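Phage related exonuclease (Haemophilus somnus 129PT, PDB 3K93) probably degrades DNA as a metal-dependent, phage-related exonuclease, with three copies of the chain in its assembly. Local coordinates at residues His16-Glu21 with Asp35-Ala40; Glu43-Asp48 with Lys213-Leu218; Glu93-Glu98 with Tyr144-Asp149; His121-Asp126 with Phe157-Thr162. All coordinates share one frame; numbering follows the deposited sequence.

Interaction 1 and interaction 2 both use helix 35-50, and they touch through Lys-38 with Tyr-214 and Ile-18 with Met-44. Interaction 1 is apolar and built on alanines. Interaction 2 adds a tyrosine-carboxylate bond at its partly exposed side. Interaction 3 has the largest interface of the four and is rich in aromatic rings. It sets strand 95-97 against helix 137-148, near the sodium site. Interaction 4 relies on CH-pi contacts beside the four-stranded sheet. Interactions 2 and 4 lie on opposite sides of the chain's centre, about 35 Å apart between centres. Interactions 1, 2 and 4 are buried and reach neighbouring subunits, interaction 1 through Lys-38; interaction 3 is partly buried and meets no other chain.

Interaction 1 of 4, residues His16-Glu21 with Asp35-Ala40; sequences HKIIGE and DTAKSA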
# COMPACT_ATOMS: atom_id res chain seq x y z
N HIS A 16 -9.22 8.81 -15.97
CA HIS A 16 -9.57 8.61 -14.56
C HIS A 16 -8.53 9.25 -13.63
O HIS A 16 -8.88 9.75 -12.59
CB HIS A 16 -9.74 7.12 -14.24
CG HIS A 16 -8.45 6.37 -14.20
ND1 HIS A 16 -7.74 6.06 -15.34
CD2 HIS A 16 -7.73 5.90 -13.17
CE1 HIS A 16 -6.64 5.41 -15.01
NE2 HIS A 16 -6.60 5.31 -13.70
N LYS A 17 -7.26 9.29 -14.04
CA LYS A 17 -6.21 9.91 -13.22
C LYS A 17 -6.44 11.39 -12.96
O LYS A 17 -6.02 11.89 -11.94
CB LYS A 17 -4.83 9.71 -13.84
CG LYS A 17 -4.37 8.24 -13.80
CD LYS A 17 -3.12 8.03 -14.69
CE LYS A 17 -2.52 6.63 -14.50
NZ LYS A 17 -1.34 6.45 -15.45
N ILE A 18 -7.12 12.09 -13.86
CA ILE A 18 -7.25 13.55 -13.75
C ILE A 18 -8.69 14.01 -13.59
O ILE A 18 -8.95 15.20 -13.41
CB ILE A 18 -6.47 14.31 -14.89
CG1 ILE A 18 -6.99 13.99 -16.29
CG2 ILE A 18 -4.94 13.94 -14.89
CD1 ILE A 18 -8.33 14.55 -16.57
N ILE A 19 -9.63 13.05 -13.57
CA ILE A 19 -11.05 13.36 -13.54
C ILE A 19 -11.56 13.76 -12.13
O ILE A 19 -12.62 14.36 -12.00
CB ILE A 19 -11.91 12.13 -14.02
CG1 ILE A 19 -13.25 12.59 -14.60
CG2 ILE A 19 -12.13 11.08 -12.87
CD1 ILE A 19 -13.07 13.49 -15.79
N GLY A 20 -10.83 13.40 -11.09
CA GLY A 20 -11.27 13.63 -9.74
C GLY A 20 -11.50 15.11 -9.45
O GLY A 20 -10.84 16.01 -10.04
N GLU A 21 -12.41 15.36 -8.54
CA GLU A 21 -12.79 16.71 -8.20
C GLU A 21 -12.41 17.02 -6.76
O GLU A 21 -12.42 16.13 -5.92
CB GLU A 21 -14.30 16.88 -8.46
CG GLU A 21 -14.56 17.18 -9.94
CD GLU A 21 -16.02 17.08 -10.38
OE1 GLU A 21 -16.89 16.52 -9.65
OE2 GLU A 21 -16.27 17.56 -11.51
N ASP A 35 -4.78 16.80 -5.89
CA ASP A 35 -3.37 16.36 -5.78
C ASP A 35 -3.08 15.13 -6.65
O ASP A 35 -2.02 15.03 -7.26
CB ASP A 35 -3.00 16.03 -4.33
CG ASP A 35 -2.86 17.26 -3.44
OD1 ASP A 35 -2.78 18.40 -3.95
OD2 ASP A 35 -2.81 17.08 -2.21
N THR A 36 -4.01 14.19 -6.70
CA THR A 36 -3.88 13.07 -7.61
C THR A 36 -3.73 13.50 -9.05
O THR A 36 -2.91 12.95 -9.76
CB THR A 36 -5.08 12.11 -7.51
OG1 THR A 36 -5.04 11.55 -6.22
CG2 THR A 36 -5.05 10.96 -8.56
N ALA A 37 -4.57 14.45 -9.48
CA ALA A 37 -4.57 14.90 -10.88
C ALA A 37 -3.22 15.56 -11.20
O ALA A 37 -2.61 15.29 -12.24
CB ALA A 37 -5.76 15.87 -11.17
N LYS A 38 -2.75 16.39 -10.28
CA LYS A 38 -1.47 17.07 -10.47
C LYS A 38 -0.30 16.12 -10.55
O LYS A 38 0.58 16.29 -11.36
CB LYS A 38 -1.23 18.06 -9.36
CG LYS A 38 -2.14 19.25 -9.48
CD LYS A 38 -2.23 19.95 -8.15
CE LYS A 38 -1.38 21.13 -8.07
NZ LYS A 38 -1.99 22.08 -7.03
N SER A 39 -0.33 15.10 -9.72
CA SER A 39 0.69 14.09 -9.75
C SER A 39 0.69 13.35 -11.11
O SER A 39 1.75 13.14 -11.71
CB SER A 39 0.50 13.12 -8.58
OG SER A 39 1.44 12.09 -8.68
N ALA A 40 -0.49 13.03 -11.64
CA ALA A 40 -0.57 12.41 -12.96
C ALA A 40 -0.07 13.34 -14.08
O ALA A 40 0.62 12.90 -15.00
CB ALA A 40 -2.01 11.91 -13.25
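Lys-17 and Ile-18 pack against Thr-36, Ala-37 and Ala-40 in a close, mostly apolar contact between two helices. The short, weakly bonded helix 15-19 meets the first turns of helix 35-50 here. The backbones come very near: the CA atoms of Ile-18 and Ala-37 are 4.2 Å apart. This is possible because Ala-37 and Ala-40 present only methyl groups. Ala-37 CB lies 3.8 Å from Ile-18 CA, so it touches main chain as well as side chain. Ala-40 CB points toward the short helix and meets two residues. It is 3.6 Å from Lys-17 CB and 3.9 Å from Ile-18 CG2. Lys-17 thus contributes the root of its side chain, while the extended part beyond CG leads away.

The carbonyl of Lys-17 faces the longer helix. Its O atom receives a CA-H...O contact from Ala-37 CA at 3.5 Å, with an angle of 146° at the hydrogen. Thr-36 has CG2 anti to its backbone N, and this methyl lies 3.6 Å from Lys-17 O. Ile-18 CG2 in turn rests 3.8 Å from Ala-37 O.

Ile-18 is buried. It also packs on Val-41 and Met-44 further along helix 35-50 and on Val-208 of helix 198-221, so it sits where three helices meet. Small residues and a CA-H...O contact at the crossing are features of close helix packing. Here they seat the short N-terminal helix on the start of helix 35-50.

Interaction 2 of 4, residues Glu43-Asp48 with Lys213-Leu218; sequences EMAKFD and KYYDQL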
# COMPACT_ATOMS: atom_id res chain seq x y z
N GLU A 43 3.64 13.39 -14.35
CA GLU A 43 4.19 12.22 -15.04
C GLU A 43 4.11 12.41 -16.55
O GLU A 43 5.03 12.01 -17.31
CB GLU A 43 3.46 10.94 -14.65
CG GLU A 43 3.66 10.53 -13.23
CD GLU A 43 2.91 9.22 -12.85
OE1 GLU A 43 1.93 8.87 -13.51
OE2 GLU A 43 3.31 8.58 -11.87
N MSE A 44 3.01 13.02 -16.99
CA MSE A 44 2.83 13.30 -18.41
C MSE A 44 3.85 14.34 -18.83
O MSE A 44 4.46 14.19 -19.88
CB MSE A 44 1.40 13.79 -18.70
CG MSE A 44 0.31 12.71 -18.43
SE MSE A 44 -1.50 13.50 -18.28
CE MSE A 44 -2.44 11.99 -17.54
N ALA A 45 4.03 15.41 -18.05
CA ALA A 45 5.04 16.43 -18.37
C ALA A 45 6.45 15.80 -18.45
O ALA A 45 7.18 16.08 -19.38
CB ALA A 45 5.01 17.57 -17.37
N LYS A 46 6.81 14.96 -17.49
CA LYS A 46 8.15 14.36 -17.48
C LYS A 46 8.35 13.36 -18.64
O LYS A 46 9.46 13.16 -19.12
CB LYS A 46 8.44 13.67 -16.14
CG LYS A 46 8.58 14.61 -14.95
CD LYS A 46 9.00 13.84 -13.68
CE LYS A 46 8.68 14.64 -12.43
NZ LYS A 46 8.99 13.88 -11.19
N PHE A 47 7.29 12.69 -19.05
CA PHE A 47 7.41 11.88 -20.24
C PHE A 47 7.69 12.73 -21.48
O PHE A 47 8.62 12.43 -22.24
CB PHE A 47 6.17 11.01 -20.51
CG PHE A 47 6.29 10.21 -21.76
CD1 PHE A 47 7.13 9.11 -21.80
CD2 PHE A 47 5.63 10.60 -22.92
CE1 PHE A 47 7.29 8.36 -22.98
CE2 PHE A 47 5.77 9.86 -24.15
CZ PHE A 47 6.59 8.74 -24.17
N ASP A 48 6.92 13.79 -21.68
CA ASP A 48 7.07 14.61 -22.90
C ASP A 48 8.38 15.41 -22.87
O ASP A 48 8.97 15.66 -23.91
CB ASP A 48 5.91 15.61 -23.09
CG ASP A 48 4.57 14.95 -23.31
OD1 ASP A 48 4.53 13.75 -23.63
OD2 ASP A 48 3.54 15.64 -23.13
N LYS A 213 -3.62 23.57 -18.54
CA LYS A 213 -3.05 24.78 -17.99
C LYS A 213 -1.96 24.46 -17.00
O LYS A 213 -0.91 25.08 -17.04
CB LYS A 213 -4.10 25.69 -17.36
CG LYS A 213 -5.06 26.30 -18.39
CD LYS A 213 -6.08 27.29 -17.75
CE LYS A 213 -7.20 27.71 -18.76
NZ LYS A 213 -6.79 28.86 -19.57
N TYR A 214 -2.19 23.50 -16.11
CA TYR A 214 -1.16 23.09 -15.16
C TYR A 214 0.08 22.53 -15.90
O TYR A 214 1.20 22.94 -15.64
CB TYR A 214 -1.73 22.05 -14.16
CG TYR A 214 -0.74 21.62 -13.12
CD1 TYR A 214 -0.20 22.51 -12.21
CD2 TYR A 214 -0.37 20.29 -13.01
CE1 TYR A 214 0.74 22.10 -11.26
CE2 TYR A 214 0.54 19.87 -12.05
CZ TYR A 214 1.10 20.77 -11.21
OH TYR A 214 1.98 20.31 -10.29
N TYR A 215 -0.16 21.63 -16.84
CA TYR A 215 0.91 21.10 -17.69
C TYR A 215 1.76 22.22 -18.32
O TYR A 215 2.99 22.16 -18.27
CB TYR A 215 0.27 20.20 -18.78
CG TYR A 215 1.18 19.65 -19.88
CD1 TYR A 215 1.46 20.40 -21.02
CD2 TYR A 215 1.74 18.37 -19.79
CE1 TYR A 215 2.30 19.88 -22.04
CE2 TYR A 215 2.56 17.84 -20.81
CZ TYR A 215 2.81 18.61 -21.94
OH TYR A 215 3.59 18.12 -22.95
N ASP A 216 1.11 23.23 -18.91
CA ASP A 216 1.84 24.33 -19.55
C ASP A 216 2.78 25.06 -18.57
O ASP A 216 3.90 25.49 -18.92
CB ASP A 216 0.85 25.34 -20.15
CG ASP A 216 0.11 24.79 -21.40
OD1 ASP A 216 0.55 23.79 -22.00
OD2 ASP A 216 -0.92 25.38 -21.79
N GLN A 217 2.29 25.23 -17.35
CA GLN A 217 3.05 25.82 -16.28
C GLN A 217 4.26 24.93 -15.95
O GLN A 217 5.34 25.43 -15.72
CB GLN A 217 2.11 26.02 -15.06
CG GLN A 217 2.75 26.35 -13.71
CD GLN A 217 1.69 26.33 -12.56
OE1 GLN A 217 0.54 26.77 -12.76
NE2 GLN A 217 2.09 25.82 -11.38
N LEU A 218 4.08 23.61 -15.96
CA LEU A 218 5.19 22.71 -15.67
C LEU A 218 6.24 22.84 -16.78
O LEU A 218 7.43 22.97 -16.48
CB LEU A 218 4.75 21.26 -15.51
CG LEU A 218 3.80 20.93 -14.36
CD1 LEU A 218 3.49 19.44 -14.37
CD2 LEU A 218 4.35 21.38 -12.96
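Tyr-215 has CG anti to its backbone N (chi1 174°), and Asp-48 has CG anti to its carbonyl carbon. With CB of both residues directed across the interface, the phenol and the carboxylate meet between helices 35-50 and 198-221. Tyr-215 OH donates a hydrogen bond to Asp-48 OD2, modelled as very short at 2.5 Å. OD2 lies near the plane of the ring, at its edge. The two side chains cross at about a right angle, and the carboxylate plane is turned 71° from the ring.

Behind this bond the packing is apolar. Tyr-215 CE2 approaches Ala-45 CA at 3.8 Å, from an oblique direction. Ala-45 CB is 4.1 Å from Tyr-215 CD2. Ala-45 CB also meets Leu-218 CD1 at 3.8 Å. The small alanine therefore fits between a ring and a branched side chain one helical turn apart. The local helix axes are 9.8 Å apart at their closest and are inclined by 47°.

Leu-8 packs on both Met-44 and Tyr-215. Phe-124 of a neighbouring subunit packs on Ala-45 and Leu-218, which extends the contact into the assembly. Tyr-215 is buried and Asp-48 only partly so, and the bond satisfies the phenol hydroxyl. Its very short length is doubtful as modelled. A carboxylate facing a phenol would be expected to polarise its O-H whatever the exact length.

Interaction 3 of 4, residues Glu93-Glu98 with Tyr144-Asp149; sequences EFITGE and YMWLWD
Ile-95 and Trp-146 lead the apolar part of this contact between strand 95-97 and helix 137-148. Ile-95 CD1 touches Trp-146 CE3 at 3.6 Å. The same methyl meets Leu-147 CD1 at 3.9 Å, so it packs against two successive helix residues. Trp-146 has CG anti to its backbone N (chi1 -173°).

The aromatic pair is loose. Phe-94 CD2 lies 3.7 Å from Trp-146 CH2. The planes of the Phe-94 ring and the Trp-146 six-membered ring are 29° from parallel, but with 6.0 Å between centroids little of one lies over the other. Trp-146 also packs on Ile-201 and Ile-204 of helix 198-221.

Side chains meeting backbone form the second group. Gly-97 offers bare main chain to three helix residues. Leu-147 CD1 is 3.5 Å from Gly-97 N. The edge of the Tyr-144 ring meets Gly-97 CA, with CE1 at 3.8 Å. The edge of the Trp-148 ring meets Gly-97 O, with CH2 at 3.5 Å.

The polar ends find partners elsewhere. Tyr-144 OH is hydrogen-bonded to Gln-140, and Glu-98 forms a salt bridge with Lys-85.

The strand crosses the helix at 89°. The chain leads on from it to Asp-100, a sodium ligand, and Tyr-144 packs on Asp-111, another ligand. Asp-100, Asp-111 and Thr-112 bind the sodium ion. Acidic residues so placed, at a mixed sheet with a helix against it, are consistent with the PD-(D/E)XK nuclease fold, as in lambda exonuclease.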
# COMPACT_ATOMS: atom_id res chain seq x y z
N GLU A 93 -9.65 18.36 -29.21
CA GLU A 93 -8.75 19.31 -28.61
C GLU A 93 -8.33 18.92 -27.19
O GLU A 93 -7.45 19.53 -26.64
CB GLU A 93 -9.31 20.73 -28.63
CG GLU A 93 -9.63 21.25 -30.01
CD GLU A 93 -8.47 21.16 -31.01
OE1 GLU A 93 -7.28 21.30 -30.61
OE2 GLU A 93 -8.75 20.95 -32.22
N PHE A 94 -8.94 17.88 -26.62
CA PHE A 94 -8.72 17.53 -25.21
C PHE A 94 -8.11 16.16 -24.98
O PHE A 94 -7.22 15.99 -24.13
CB PHE A 94 -10.05 17.63 -24.48
CG PHE A 94 -10.65 19.00 -24.53
CD1 PHE A 94 -10.33 19.94 -23.57
CD2 PHE A 94 -11.52 19.35 -25.54
CE1 PHE A 94 -10.85 21.21 -23.60
CE2 PHE A 94 -12.07 20.62 -25.60
CZ PHE A 94 -11.73 21.57 -24.63
N ILE A 95 -8.56 15.19 -25.76
CA ILE A 95 -8.25 13.80 -25.52
C ILE A 95 -7.88 13.07 -26.80
O ILE A 95 -8.11 13.57 -27.91
CB ILE A 95 -9.43 13.07 -24.82
CG1 ILE A 95 -10.68 13.05 -25.69
CG2 ILE A 95 -9.77 13.74 -23.46
CD1 ILE A 95 -11.72 12.08 -25.19
N THR A 96 -7.28 11.91 -26.64
CA THR A 96 -7.00 11.02 -27.76
C THR A 96 -7.42 9.63 -27.31
O THR A 96 -7.44 9.33 -26.11
CB THR A 96 -5.50 10.99 -28.18
OG1 THR A 96 -4.76 10.38 -27.14
CG2 THR A 96 -4.93 12.39 -28.38
N GLY A 97 -7.80 8.79 -28.26
CA GLY A 97 -8.26 7.47 -27.94
C GLY A 97 -8.22 6.55 -29.13
O GLY A 97 -8.36 6.99 -30.27
N GLU A 98 -7.99 5.27 -28.85
CA GLU A 98 -8.11 4.21 -29.82
C GLU A 98 -8.93 3.14 -29.15
O GLU A 98 -8.44 2.47 -28.30
CB GLU A 98 -6.74 3.66 -30.17
CG GLU A 98 -6.83 2.47 -31.11
CD GLU A 98 -5.49 1.93 -31.54
OE1 GLU A 98 -4.66 2.70 -32.03
OE2 GLU A 98 -5.29 0.72 -31.35
N TYR A 144 -14.30 7.59 -25.29
CA TYR A 144 -14.48 6.98 -26.61
C TYR A 144 -15.83 7.34 -27.25
O TYR A 144 -15.92 7.52 -28.47
CB TYR A 144 -14.37 5.46 -26.56
CG TYR A 144 -13.01 4.88 -26.15
CD1 TYR A 144 -11.83 5.48 -26.55
CD2 TYR A 144 -12.93 3.69 -25.44
CE1 TYR A 144 -10.61 4.96 -26.22
CE2 TYR A 144 -11.68 3.15 -25.08
CZ TYR A 144 -10.52 3.80 -25.50
OH TYR A 144 -9.27 3.32 -25.18
N MSE A 145 -16.89 7.40 -26.45
CA MSE A 145 -18.20 7.73 -27.00
C MSE A 145 -18.19 9.16 -27.56
O MSE A 145 -18.86 9.46 -28.55
CB MSE A 145 -19.30 7.56 -25.95
CG MSE A 145 -19.66 6.13 -25.68
SE MSE A 145 -21.17 5.91 -24.51
CE MSE A 145 -20.32 6.00 -22.74
N TRP A 146 -17.42 10.03 -26.92
CA TRP A 146 -17.27 11.41 -27.37
C TRP A 146 -16.54 11.43 -28.71
O TRP A 146 -17.04 12.00 -29.65
CB TRP A 146 -16.48 12.20 -26.34
CG TRP A 146 -16.40 13.60 -26.61
CD1 TRP A 146 -17.18 14.34 -27.48
CD2 TRP A 146 -15.52 14.52 -25.99
NE1 TRP A 146 -16.82 15.65 -27.43
CE2 TRP A 146 -15.80 15.79 -26.53
CE3 TRP A 146 -14.51 14.39 -25.04
CZ2 TRP A 146 -15.12 16.92 -26.14
CZ3 TRP A 146 -13.85 15.50 -24.64
CH2 TRP A 146 -14.14 16.75 -25.19
N LEU A 147 -15.42 10.73 -28.80
CA LEU A 147 -14.61 10.71 -30.00
C LEU A 147 -15.27 10.01 -31.15
O LEU A 147 -14.99 10.35 -32.30
CB LEU A 147 -13.25 10.06 -29.73
CG LEU A 147 -12.25 10.84 -28.91
CD1 LEU A 147 -11.11 9.94 -28.45
CD2 LEU A 147 -11.68 12.03 -29.72
N TRP A 148 -16.15 9.05 -30.88
CA TRP A 148 -16.80 8.22 -31.92
C TRP A 148 -18.29 8.50 -32.07
O TRP A 148 -18.95 7.79 -32.80
CB TRP A 148 -16.56 6.71 -31.65
CG TRP A 148 -15.40 6.18 -32.38
CD1 TRP A 148 -15.42 5.66 -33.64
CD2 TRP A 148 -14.04 6.12 -31.94
NE1 TRP A 148 -14.16 5.27 -34.00
CE2 TRP A 148 -13.29 5.54 -32.98
CE3 TRP A 148 -13.38 6.48 -30.75
CZ2 TRP A 148 -11.92 5.33 -32.89
CZ3 TRP A 148 -12.02 6.27 -30.66
CH2 TRP A 148 -11.30 5.71 -31.73
N ASP A 149 -18.80 9.54 -31.42
CA ASP A 149 -20.22 9.94 -31.54
C ASP A 149 -21.17 8.78 -31.28
O ASP A 149 -22.06 8.53 -32.08
CB ASP A 149 -20.53 10.56 -32.91
CG ASP A 149 -19.93 11.97 -33.08
OD1 ASP A 149 -19.96 12.79 -32.13
OD2 ASP A 149 -19.46 12.27 -34.19

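Interaction 4 of 4, residues His121-Asp126 with Phe157-Thr162; sequences HPFFTD and FVLFPT
His-121 and Pro-122 form part of an inverse gamma turn that packs on Phe-157 of strand 152-158 and on Leu-159. That strand belongs to the four-stranded sheet. It lies next to strand 108-114, which carries the sodium ligands Asp-111 and Thr-112, in what is probably a PD-(D/E)XK nuclease core. Pro-122 is the centre of the turn, closed by a weak bond from Phe-123 N to His-121 O.

Two CH-pi contacts run in opposite senses. Pro-122 CG sits over one face of the Phe-157 ring, 3.7 Å from its centroid and 23° off the normal. Leu-159 CB sits over a face of the His-121 imidazole, also 3.7 Å from the centroid but only 13° off the normal. His-121 has CG anti to its backbone N, which directs CG toward the strand. The ring edge meets the strand backbone, with CE1 3.4 Å from Phe-157 O. Leu-159 N is 3.5 Å from the same CE1. ND1 is hydrogen-bonded to Ser-115 OG, which would help hold the ring's rotation.

The turn also reaches a neighbouring subunit. Lys-46 of that subunit donates to His-121 O, and its Phe-50 stacks on Phe-123. Within the chain, the imidazole points its edge at Phe-123, with CD2 over the centre of the phenyl face. Phe-123 CZ then touches Leu-159 CD2 at 3.8 Å.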
# COMPACT_ATOMS: atom_id res chain seq x y z
N HIS A 121 -10.60 -11.28 -11.97
CA HIS A 121 -11.70 -11.23 -12.93
C HIS A 121 -13.05 -11.01 -12.23
O HIS A 121 -13.38 -11.74 -11.31
CB HIS A 121 -11.78 -12.54 -13.72
CG HIS A 121 -12.89 -12.56 -14.71
ND1 HIS A 121 -12.85 -11.83 -15.87
CD2 HIS A 121 -14.09 -13.18 -14.70
CE1 HIS A 121 -13.96 -12.03 -16.55
NE2 HIS A 121 -14.75 -12.82 -15.85
N PRO A 122 -13.83 -10.02 -12.68
CA PRO A 122 -15.14 -9.76 -12.08
C PRO A 122 -16.28 -10.62 -12.66
O PRO A 122 -16.98 -10.22 -13.60
CB PRO A 122 -15.37 -8.29 -12.37
CG PRO A 122 -14.61 -8.02 -13.64
CD PRO A 122 -13.47 -9.00 -13.69
N PHE A 123 -16.42 -11.81 -12.10
CA PHE A 123 -17.47 -12.70 -12.43
C PHE A 123 -18.82 -12.10 -12.08
O PHE A 123 -19.79 -12.34 -12.79
CB PHE A 123 -17.35 -14.03 -11.67
CG PHE A 123 -16.24 -14.92 -12.18
CD1 PHE A 123 -16.49 -15.83 -13.20
CD2 PHE A 123 -14.98 -14.89 -11.62
CE1 PHE A 123 -15.49 -16.67 -13.68
CE2 PHE A 123 -13.99 -15.71 -12.09
CZ PHE A 123 -14.26 -16.61 -13.14
N PHE A 124 -18.91 -11.37 -10.96
CA PHE A 124 -20.20 -11.00 -10.38
C PHE A 124 -20.59 -9.63 -10.85
O PHE A 124 -19.74 -8.81 -11.03
CB PHE A 124 -20.11 -11.13 -8.86
CG PHE A 124 -19.66 -12.51 -8.44
CD1 PHE A 124 -20.45 -13.61 -8.72
CD2 PHE A 124 -18.44 -12.71 -7.82
CE1 PHE A 124 -20.02 -14.89 -8.37
CE2 PHE A 124 -18.02 -13.96 -7.46
CZ PHE A 124 -18.81 -15.06 -7.76
N THR A 125 -21.88 -9.39 -11.06
CA THR A 125 -22.27 -8.12 -11.69
C THR A 125 -21.90 -6.89 -10.84
O THR A 125 -21.40 -5.90 -11.42
CB THR A 125 -23.74 -8.06 -12.09
OG1 THR A 125 -24.56 -8.39 -10.96
CG2 THR A 125 -23.99 -9.02 -13.23
N ASP A 126 -22.11 -6.94 -9.51
CA ASP A 126 -21.70 -5.82 -8.63
C ASP A 126 -20.18 -5.63 -8.69
O ASP A 126 -19.70 -4.50 -8.82
CB ASP A 126 -22.25 -5.92 -7.18
CG ASP A 126 -21.77 -7.16 -6.40
OD1 ASP A 126 -21.30 -8.14 -7.01
OD2 ASP A 126 -21.90 -7.16 -5.15
N PHE A 157 -15.43 -7.66 -19.72
CA PHE A 157 -14.41 -8.29 -18.90
C PHE A 157 -14.41 -9.76 -19.30
O PHE A 157 -15.44 -10.42 -19.20
CB PHE A 157 -14.77 -8.18 -17.42
CG PHE A 157 -14.69 -6.79 -16.90
CD1 PHE A 157 -13.47 -6.25 -16.55
CD2 PHE A 157 -15.82 -6.03 -16.73
CE1 PHE A 157 -13.39 -4.97 -16.06
CE2 PHE A 157 -15.74 -4.75 -16.23
CZ PHE A 157 -14.53 -4.21 -15.91
N VAL A 158 -13.24 -10.25 -19.74
CA VAL A 158 -13.08 -11.60 -20.26
C VAL A 158 -11.88 -12.31 -19.63
O VAL A 158 -10.77 -11.73 -19.53
CB VAL A 158 -12.96 -11.59 -21.79
CG1 VAL A 158 -14.28 -11.18 -22.41
CG2 VAL A 158 -11.86 -10.65 -22.24
N LEU A 159 -12.11 -13.53 -19.16
CA LEU A 159 -11.07 -14.37 -18.54
C LEU A 159 -10.73 -15.52 -19.47
O LEU A 159 -11.58 -16.41 -19.71
CB LEU A 159 -11.54 -14.95 -17.19
CG LEU A 159 -10.50 -15.82 -16.49
CD1 LEU A 159 -9.20 -15.03 -16.19
CD2 LEU A 159 -11.06 -16.51 -15.20
N PHE A 160 -9.51 -15.49 -19.99
CA PHE A 160 -8.96 -16.60 -20.72
C PHE A 160 -7.82 -17.15 -19.89
O PHE A 160 -7.27 -16.44 -19.04
CB PHE A 160 -8.37 -16.13 -22.07
CG PHE A 160 -9.37 -15.53 -23.03
CD1 PHE A 160 -10.28 -16.35 -23.68
CD2 PHE A 160 -9.38 -14.18 -23.29
CE1 PHE A 160 -11.20 -15.82 -24.56
CE2 PHE A 160 -10.33 -13.64 -24.21
CZ PHE A 160 -11.23 -14.48 -24.84
N PRO A 161 -7.39 -18.37 -20.18
CA PRO A 161 -6.15 -18.86 -19.57
C PRO A 161 -4.98 -17.98 -19.89
O PRO A 161 -4.92 -17.42 -21.00
CB PRO A 161 -5.94 -20.24 -20.21
CG PRO A 161 -7.16 -20.56 -20.90
CD PRO A 161 -7.95 -19.33 -21.13
N THR A 162 -4.04 -17.85 -18.96
CA THR A 162 -2.87 -17.03 -19.17
C THR A 162 -1.92 -17.78 -20.12
O THR A 162 -1.63 -18.92 -19.88
CB THR A 162 -2.18 -16.70 -17.82
OG1 THR A 162 -3.09 -15.92 -17.03
CG2 THR A 162 -0.89 -15.89 -18.00